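Local coordinates for protein ORF10 (Moritella marina, PDB 6RIW) that probably condenses acyl units as the ketosynthase and chain length factor didomain of a polyunsaturated fatty acid synthase, one piece of a longer multidomain protein, at residues D208-G213 with L268-D273; D279-I284 with P452-E457. All coordinates share one frame; numbering follows the deposited sequence.

Contact 1: residues D208-G213 with L268-D273; sequences DYLHTG and LKRQSD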
ATOM      1  N   ASP A 208       2.163  14.557  12.888  1.00 16.29           N
ATOM      2  CA  ASP A 208       3.318  14.103  13.675  1.00 17.33           C
ATOM      3  C   ASP A 208       4.628  14.618  13.097  1.00 16.34           C
ATOM      4  O   ASP A 208       5.538  14.995  13.843  1.00 17.41           O
ATOM      5  CB  ASP A 208       3.391  12.573  13.722  1.00 18.10           C
ATOM      6  CG  ASP A 208       2.278  11.938  14.531  1.00 25.06           C
ATOM      7  OD1 ASP A 208       1.561  12.644  15.278  1.00 26.33           O
ATOM      8  OD2 ASP A 208       2.130  10.694  14.417  1.00 25.39           O
ATOM      9  N   TYR A 209       4.772  14.584  11.765  1.00 16.62           N
ATOM     10  CA  TYR A 209       6.015  15.052  11.171  1.00 13.94           C
ATOM     11  C   TYR A 209       6.176  16.559  11.366  1.00 16.41           C
ATOM     12  O   TYR A 209       7.308  17.046  11.509  1.00 17.94           O
ATOM     13  CB  TYR A 209       6.087  14.678   9.683  1.00 14.87           C
ATOM     14  CG  TYR A 209       6.571  13.233   9.460  1.00 18.35           C
ATOM     15  CD1 TYR A 209       6.076  12.204  10.243  1.00 17.58           C
ATOM     16  CD2 TYR A 209       7.545  12.918   8.489  1.00 19.17           C
ATOM     17  CE1 TYR A 209       6.508  10.871  10.082  1.00 22.19           C
ATOM     18  CE2 TYR A 209       7.988  11.584   8.314  1.00 17.74           C
ATOM     19  CZ  TYR A 209       7.446  10.569   9.115  1.00 18.14           C
ATOM     20  OH  TYR A 209       7.839   9.244   8.992  1.00 18.20           O
ATOM     21  N   LEU A 210       5.063  17.304  11.380  1.00 16.02           N
ATOM     22  CA  LEU A 210       5.129  18.720  11.727  1.00 15.45           C
ATOM     23  C   LEU A 210       5.537  18.909  13.187  1.00 17.61           C
ATOM     24  O   LEU A 210       6.313  19.815  13.498  1.00 18.39           O
ATOM     25  CB  LEU A 210       3.788  19.423  11.431  1.00 16.22           C
ATOM     26  CG  LEU A 210       3.414  19.565   9.946  1.00 16.99           C
ATOM     27  CD1 LEU A 210       1.991  20.069   9.721  1.00 15.79           C
ATOM     28  CD2 LEU A 210       4.417  20.452   9.144  1.00 17.26           C
ATOM     29  N   HIS A 211       5.048  18.060  14.091  1.00 17.34           N
ATOM     30  CA  HIS A 211       5.345  18.243  15.512  1.00 18.19           C
ATOM     31  C   HIS A 211       6.796  17.939  15.849  1.00 19.85           C
ATOM     32  O   HIS A 211       7.344  18.526  16.790  1.00 19.16           O
ATOM     33  CB  HIS A 211       4.423  17.375  16.357  1.00 17.46           C
ATOM     34  CG  HIS A 211       3.015  17.874  16.390  1.00 18.03           C
ATOM     35  ND1 HIS A 211       1.924  17.034  16.422  1.00 20.21           N
ATOM     36  CD2 HIS A 211       2.522  19.136  16.393  1.00 19.45           C
ATOM     37  CE1 HIS A 211       0.818  17.757  16.454  1.00 21.54           C
ATOM     38  NE2 HIS A 211       1.151  19.035  16.427  1.00 19.59           N
ATOM     39  N   THR A 212       7.445  17.034  15.114  1.00 18.22           N
ATOM     40  CA  THR A 212       8.851  16.769  15.390  1.00 18.75           C
ATOM     41  C   THR A 212       9.771  17.669  14.590  1.00 19.18           C
ATOM     42  O   THR A 212      10.993  17.556  14.720  1.00 19.33           O
ATOM     43  CB  THR A 212       9.193  15.298  15.113  1.00 18.42           C
ATOM     44  OG1 THR A 212       8.952  14.988  13.733  1.00 17.12           O
ATOM     45  CG2 THR A 212       8.341  14.353  15.994  1.00 18.43           C
ATOM     46  N   GLY A 213       9.223  18.547  13.758  1.00 18.11           N
ATOM     47  CA  GLY A 213      10.080  19.378  12.940  1.00 20.91           C
ATOM     48  C   GLY A 213      10.750  18.665  11.785  1.00 24.40           C
ATOM     49  O   GLY A 213      11.688  19.212  11.194  1.00 22.47           O
ATOM     50  N   LEU A 268      -0.989  21.130   5.291  1.00 15.28           N
ATOM     51  CA  LEU A 268      -0.942  21.313   6.738  1.00 17.21           C
ATOM     52  C   LEU A 268       0.281  22.115   7.169  1.00 18.66           C
ATOM     53  O   LEU A 268       1.391  21.890   6.677  1.00 14.32           O
ATOM     54  CB  LEU A 268      -0.907  19.966   7.470  1.00 16.02           C
ATOM     55  CG  LEU A 268      -1.967  18.936   7.095  1.00 17.34           C
ATOM     56  CD1 LEU A 268      -1.794  17.667   7.917  1.00 16.53           C
ATOM     57  CD2 LEU A 268      -3.358  19.522   7.304  1.00 18.98           C
ATOM     58  N   LYS A 269       0.085  23.012   8.139  1.00 18.04           N
ATOM     59  CA  LYS A 269       1.192  23.724   8.771  1.00 17.05           C
ATOM     60  C   LYS A 269       0.908  23.850  10.260  1.00 20.51           C
ATOM     61  O   LYS A 269      -0.247  23.796  10.688  1.00 19.95           O
ATOM     62  CB  LYS A 269       1.400  25.133   8.162  1.00 21.47           C
ATOM     63  CG  LYS A 269       1.989  25.129   6.739  1.00 22.68           C
ATOM     64  CD  LYS A 269       1.888  26.521   6.089  1.00 21.90           C
ATOM     65  CE  LYS A 269       2.805  27.540   6.769  1.00 27.88           C
ATOM     66  NZ  LYS A 269       3.053  28.741   5.893  1.00 25.36           N
ATOM     67  N   ARG A 270       1.969  23.983  11.058  1.00 19.03           N
ATOM     68  CA  ARG A 270       1.777  24.353  12.454  1.00 22.24           C
ATOM     69  C   ARG A 270       1.054  25.701  12.502  1.00 19.97           C
ATOM     70  O   ARG A 270       1.321  26.588  11.691  1.00 21.36           O
ATOM     71  CB  ARG A 270       3.135  24.416  13.186  1.00 20.31           C
ATOM     72  CG  ARG A 270       3.837  23.048  13.302  1.00 18.59           C
ATOM     73  CD  ARG A 270       5.233  23.126  13.936  1.00 17.87           C
ATOM     74  NE  ARG A 270       6.126  23.941  13.125  1.00 18.69           N
ATOM     75  CZ  ARG A 270       6.968  23.463  12.216  1.00 23.24           C
ATOM     76  NH1 ARG A 270       7.715  24.291  11.498  1.00 20.75           N
ATOM     77  NH2 ARG A 270       7.064  22.157  12.006  1.00 17.64           N
ATOM     78  N   GLN A 271       0.097  25.832  13.423  1.00 20.97           N
ATOM     79  CA  GLN A 271      -0.731  27.040  13.444  1.00 23.51           C
ATOM     80  C   GLN A 271       0.112  28.301  13.608  1.00 22.51           C
ATOM     81  O   GLN A 271      -0.176  29.328  12.982  1.00 26.16           O
ATOM     82  CB  GLN A 271      -1.773  26.965  14.558  1.00 22.71           C
ATOM     83  CG  GLN A 271      -2.834  28.080  14.458  1.00 22.32           C
ATOM     84  CD  GLN A 271      -3.530  28.311  15.778  1.00 27.96           C
ATOM     85  OE1 GLN A 271      -3.109  27.784  16.805  1.00 26.68           O
ATOM     86  NE2 GLN A 271      -4.607  29.089  15.757  1.00 24.91           N
ATOM     87  N   SER A 272       1.167  28.237  14.426  1.00 24.48           N
ATOM     88  CA  SER A 272       2.064  29.385  14.588  1.00 27.33           C
ATOM     89  C   SER A 272       2.599  29.872  13.245  1.00 28.96           C
ATOM     90  O   SER A 272       2.633  31.081  12.982  1.00 23.35           O
ATOM     91  CB  SER A 272       3.225  29.022  15.514  1.00 27.58           C
ATOM     92  OG  SER A 272       3.915  27.887  15.025  1.00 29.01           O
ATOM     93  N   ASP A 273       3.026  28.945  12.379  1.00 26.94           N
ATOM     94  CA  ASP A 273       3.560  29.344  11.081  1.00 25.42           C
ATOM     95  C   ASP A 273       2.451  29.838  10.159  1.00 25.91           C
ATOM     96  O   ASP A 273       2.658  30.772   9.374  1.00 26.33           O
ATOM     97  CB  ASP A 273       4.307  28.173  10.427  1.00 26.10           C
ATOM     98  CG  ASP A 273       5.527  27.719  11.232  1.00 32.67           C
ATOM     99  OD1 ASP A 273       5.973  28.462  12.138  1.00 32.47           O
ATOM    100  OD2 ASP A 273       6.047  26.608  10.958  1.00 31.44           O
TER
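Leu210, in the last turn of helix 198-211, meets Leu268 and Arg270 near the end of strand 259-270, and the CA atoms of Leu210 and Arg270 are the nearest pair across the two segments. The tight part is mostly apolar. Leu210 CD1 lies 3.7 Å from Leu268 CB and 3.6 Å from Leu268 O, so one methyl rests on both side chain and backbone of the strand. The two leucine side chains lie roughly perpendicular, and Ile4 of strand 4-12 touches both. Both segments fall in the N-terminal ketosynthase domain of the first of two thiolase-like regions, where a helix packs against a strand that pairs with 4-12 and 217-224.

The helix ends in a Schellman motif at Gly213, whose phi of 74° turns the chain out of the helix. Gly213 N donates to Leu210 O at 3.2 Å. The same oxygen takes a second bond, from Arg270 NH2 at 2.9 Å, with an N-H...O angle of 149°; the donor lies in the carbonyl plane on a lone pair, and the oxygen sits near the guanidinium plane. A bend at chi3 (-62°) sets NE for this approach, and CD passes 3.5 Å from Leu210 O. Toward the looser side, where Gly213 is exposed and Arg270 and Asp273 are partly so, Arg270 NH1 faces Asp273 OD2 at 2.9 Å in a salt bridge whose hydrogen bond is weak. Asn216 OD1 is the stronger partner of NH1, and Ala215 O receives a further bond from NH2.

Contact 2: residues D279-I284 with P452-E457; sequences DHIYAI and PTQTLE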
ATOM      1  N   ASP A 279      -1.685  32.695   6.024  1.00 30.32           N
ATOM      2  CA  ASP A 279      -2.412  31.698   5.252  1.00 27.63           C
ATOM      3  C   ASP A 279      -3.901  31.732   5.583  1.00 25.64           C
ATOM      4  O   ASP A 279      -4.314  32.128   6.671  1.00 24.75           O
ATOM      5  CB  ASP A 279      -1.851  30.300   5.527  1.00 25.72           C
ATOM      6  CG  ASP A 279      -0.367  30.201   5.229  1.00 25.66           C
ATOM      7  OD1 ASP A 279       0.068  30.752   4.195  1.00 29.23           O
ATOM      8  OD2 ASP A 279       0.371  29.575   6.020  1.00 27.97           O
ATOM      9  N   HIS A 280      -4.710  31.282   4.628  1.00 26.58           N
ATOM     10  CA  HIS A 280      -6.114  31.024   4.900  1.00 27.74           C
ATOM     11  C   HIS A 280      -6.229  29.717   5.674  1.00 26.28           C
ATOM     12  O   HIS A 280      -5.735  28.680   5.214  1.00 30.36           O
ATOM     13  CB  HIS A 280      -6.908  30.949   3.599  1.00 30.22           C
ATOM     14  CG  HIS A 280      -8.349  30.610   3.808  1.00 32.72           C
ATOM     15  ND1 HIS A 280      -8.841  29.331   3.665  1.00 37.50           N
ATOM     16  CD2 HIS A 280      -9.398  31.377   4.188  1.00 32.38           C
ATOM     17  CE1 HIS A 280     -10.134  29.326   3.939  1.00 34.03           C
ATOM     18  NE2 HIS A 280     -10.496  30.555   4.255  1.00 39.79           N
ATOM     19  N   ILE A 281      -6.860  29.756   6.843  1.00 26.08           N
ATOM     20  CA  ILE A 281      -7.034  28.568   7.676  1.00 25.93           C
ATOM     21  C   ILE A 281      -8.457  28.053   7.503  1.00 25.91           C
ATOM     22  O   ILE A 281      -9.423  28.762   7.811  1.00 24.17           O
ATOM     23  CB  ILE A 281      -6.717  28.878   9.149  1.00 22.82           C
ATOM     24  CG1 ILE A 281      -5.255  29.321   9.283  1.00 24.41           C
ATOM     25  CG2 ILE A 281      -6.996  27.688  10.024  1.00 21.90           C
ATOM     26  CD1 ILE A 281      -4.867  29.774  10.690  1.00 27.65           C
ATOM     27  N   TYR A 282      -8.594  26.810   7.022  1.00 20.60           N
ATOM     28  CA  TYR A 282      -9.912  26.197   6.885  1.00 23.25           C
ATOM     29  C   TYR A 282     -10.418  25.658   8.210  1.00 22.12           C
ATOM     30  O   TYR A 282     -11.629  25.675   8.480  1.00 26.39           O
ATOM     31  CB  TYR A 282      -9.868  25.045   5.885  1.00 23.01           C
ATOM     32  CG  TYR A 282      -9.830  25.445   4.435  1.00 24.63           C
ATOM     33  CD1 TYR A 282      -8.626  25.673   3.798  1.00 24.18           C
ATOM     34  CD2 TYR A 282     -10.997  25.572   3.705  1.00 26.50           C
ATOM     35  CE1 TYR A 282      -8.572  26.014   2.474  1.00 26.93           C
ATOM     36  CE2 TYR A 282     -10.962  25.921   2.367  1.00 27.59           C
ATOM     37  CZ  TYR A 282      -9.744  26.140   1.758  1.00 30.16           C
ATOM     38  OH  TYR A 282      -9.687  26.484   0.430  1.00 31.08           O
ATOM     39  N   ALA A 283      -9.519  25.114   9.016  1.00 19.67           N
ATOM     40  CA  ALA A 283      -9.911  24.472  10.261  1.00 17.53           C
ATOM     41  C   ALA A 283      -8.636  24.180  11.026  1.00 19.88           C
ATOM     42  O   ALA A 283      -7.533  24.244  10.474  1.00 19.17           O
ATOM     43  CB  ALA A 283     -10.714  23.187  10.026  1.00 23.69           C
ATOM     44  N   ILE A 284      -8.804  23.866  12.304  1.00 20.03           N
ATOM     45  CA  ILE A 284      -7.713  23.488  13.190  1.00 23.93           C
ATOM     46  C   ILE A 284      -7.852  22.002  13.493  1.00 22.70           C
ATOM     47  O   ILE A 284      -8.943  21.532  13.862  1.00 20.98           O
ATOM     48  CB  ILE A 284      -7.730  24.314  14.493  1.00 22.72           C
ATOM     49  CG1 ILE A 284      -7.548  25.825  14.205  1.00 19.72           C
ATOM     50  CG2 ILE A 284      -6.709  23.753  15.496  1.00 24.83           C
ATOM     51  CD1 ILE A 284      -6.127  26.280  13.920  1.00 23.33           C
ATOM     52  N   PRO A 452     -11.747  27.410  12.407  1.00 24.90           N
ATOM     53  CA  PRO A 452     -10.482  28.128  12.246  1.00 25.92           C
ATOM     54  C   PRO A 452     -10.396  29.319  13.182  1.00 32.54           C
ATOM     55  O   PRO A 452     -11.403  29.942  13.523  1.00 27.99           O
ATOM     56  CB  PRO A 452     -10.511  28.584  10.783  1.00 24.64           C
ATOM     57  CG  PRO A 452     -11.947  28.576  10.410  1.00 27.97           C
ATOM     58  CD  PRO A 452     -12.578  27.472  11.192  1.00 23.73           C
ATOM     59  N   THR A 453      -9.167  29.643  13.574  1.00 31.77           N
ATOM     60  CA  THR A 453      -8.931  30.803  14.423  1.00 32.72           C
ATOM     61  C   THR A 453      -7.488  31.249  14.254  1.00 33.95           C
ATOM     62  O   THR A 453      -6.601  30.431  13.986  1.00 33.50           O
ATOM     63  CB  THR A 453      -9.217  30.500  15.900  1.00 32.26           C
ATOM     64  OG1 THR A 453      -8.919  31.655  16.694  1.00 32.96           O
ATOM     65  CG2 THR A 453      -8.364  29.331  16.384  1.00 29.78           C
ATOM     66  N   GLN A 454      -7.264  32.557  14.408  1.00 32.86           N
ATOM     67  CA  GLN A 454      -5.917  33.108  14.423  1.00 32.23           C
ATOM     68  C   GLN A 454      -5.279  33.085  15.807  1.00 31.45           C
ATOM     69  O   GLN A 454      -4.075  33.349  15.920  1.00 31.67           O
ATOM     70  CB  GLN A 454      -5.924  34.546  13.889  1.00 34.46           C
ATOM     71  CG  GLN A 454      -6.545  34.708  12.510  1.00 34.56           C
ATOM     72  CD  GLN A 454      -5.784  33.956  11.432  1.00 39.20           C
ATOM     73  OE1 GLN A 454      -4.635  34.288  11.119  1.00 44.69           O
ATOM     74  NE2 GLN A 454      -6.423  32.937  10.854  1.00 38.14           N
ATOM     75  N   THR A 455      -6.042  32.754  16.850  1.00 31.69           N
ATOM     76  CA  THR A 455      -5.549  32.790  18.223  1.00 33.53           C
ATOM     77  C   THR A 455      -4.635  31.598  18.498  1.00 31.42           C
ATOM     78  O   THR A 455      -5.052  30.444  18.355  1.00 30.77           O
ATOM     79  CB  THR A 455      -6.720  32.791  19.207  1.00 31.04           C
ATOM     80  OG1 THR A 455      -7.577  33.905  18.924  1.00 33.91           O
ATOM     81  CG2 THR A 455      -6.211  32.889  20.639  1.00 33.64           C
ATOM     82  N   LEU A 456      -3.405  31.878  18.922  1.00 28.21           N
ATOM     83  CA  LEU A 456      -2.440  30.831  19.232  1.00 34.15           C
ATOM     84  C   LEU A 456      -2.604  30.348  20.665  1.00 34.52           C
ATOM     85  O   LEU A 456      -3.014  31.103  21.551  1.00 34.10           O
ATOM     86  CB  LEU A 456      -1.009  31.331  19.028  1.00 28.49           C
ATOM     87  CG  LEU A 456      -0.682  31.820  17.617  1.00 32.31           C
ATOM     88  CD1 LEU A 456       0.797  32.123  17.487  1.00 36.46           C
ATOM     89  CD2 LEU A 456      -1.108  30.790  16.584  1.00 31.77           C
ATOM     90  N   GLU A 457      -2.276  29.076  20.884  1.00 31.50           N
ATOM     91  CA  GLU A 457      -2.254  28.533  22.235  1.00 34.57           C
ATOM     92  C   GLU A 457      -1.069  29.100  22.998  1.00 41.07           C
ATOM     93  O   GLU A 457       0.024  29.276  22.446  1.00 38.67           O
ATOM     94  CB  GLU A 457      -2.141  27.006  22.229  1.00 34.55           C
ATOM     95  CG  GLU A 457      -3.140  26.261  21.369  1.00 37.77           C
ATOM     96  CD  GLU A 457      -2.573  24.924  20.880  1.00 36.45           C
ATOM     97  OE1 GLU A 457      -1.714  24.920  19.948  1.00 27.18           O
ATOM     98  OE2 GLU A 457      -2.979  23.887  21.465  1.00 35.08           O
TER
HETATM   99  O   HOH W   1      -3.394  33.136   8.814  1.00 29.09           O
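Ile281 packs on Pro452 and Gln454 where the chain leading into strand 283-292 meets the loop that follows strand 443-450; these two strands pair antiparallel in the ketosynthase fold, and the contact lies at that end of the pairing. No direct hydrogen bond crosses between the segments. Ile281 divides its branches between two partners. With CG2 anti to the backbone N, that methyl lies 3.7 Å from Pro452 CB, the two side chains running alongside in opposite senses. The other branch carries CD1 to 3.5 Å from Gln454 NE2 and 3.8 Å from Thr453 O. An alanine at Ile281 would probably open a gap between Pro452 CB and the Gln454 amide, leaving the amide freer to turn.

The proline ring lies against backbone: its CB is 3.2 Å from Ile281 O, and its CD is 3.4 Å from Tyr282 O. Gln454 folds back through a bend at chi2 (-63°), which places CD, and a water lies within hydrogen-bonding reach of both its OE1 and Asp279 O. Ile284 CG1 reaches 4.2 Å from Thr453 CG2, a looser apolar touch. Within 279-284, His280 CE1 stands over the centre of the Tyr282 ring, whose hydroxyl bonds to Asp103. Thr453 opens an ST turn: Thr455 N donates to Thr453 OG1 at 3.1 Å, with an N-H...O angle of 168°.

Overall arrangement
Contacts 1 and 2 are in series along the chain, their centres 13 Å apart on the same side of the molecule's centre. Contact 1 is largely buried and joins a helix end to a strand end; contact 2 is partly buried and joins a strand approach to an irregular loop. Both reach strands that pair with 4-12. Their chemistry differs accordingly: contact 1 adds an arginine-to-carbonyl bond to leucine packing, whereas contact 2 has no direct hydrogen bond between its segments and rests on apolar touch, with one water near both. The end of strand 259-270 and the start of helix 271-277 tie them together: Lys269 NZ forms a salt bridge with Asp279 OD2 (2.8 Å) and Gln271 NE2 probably bonds to Thr455 O.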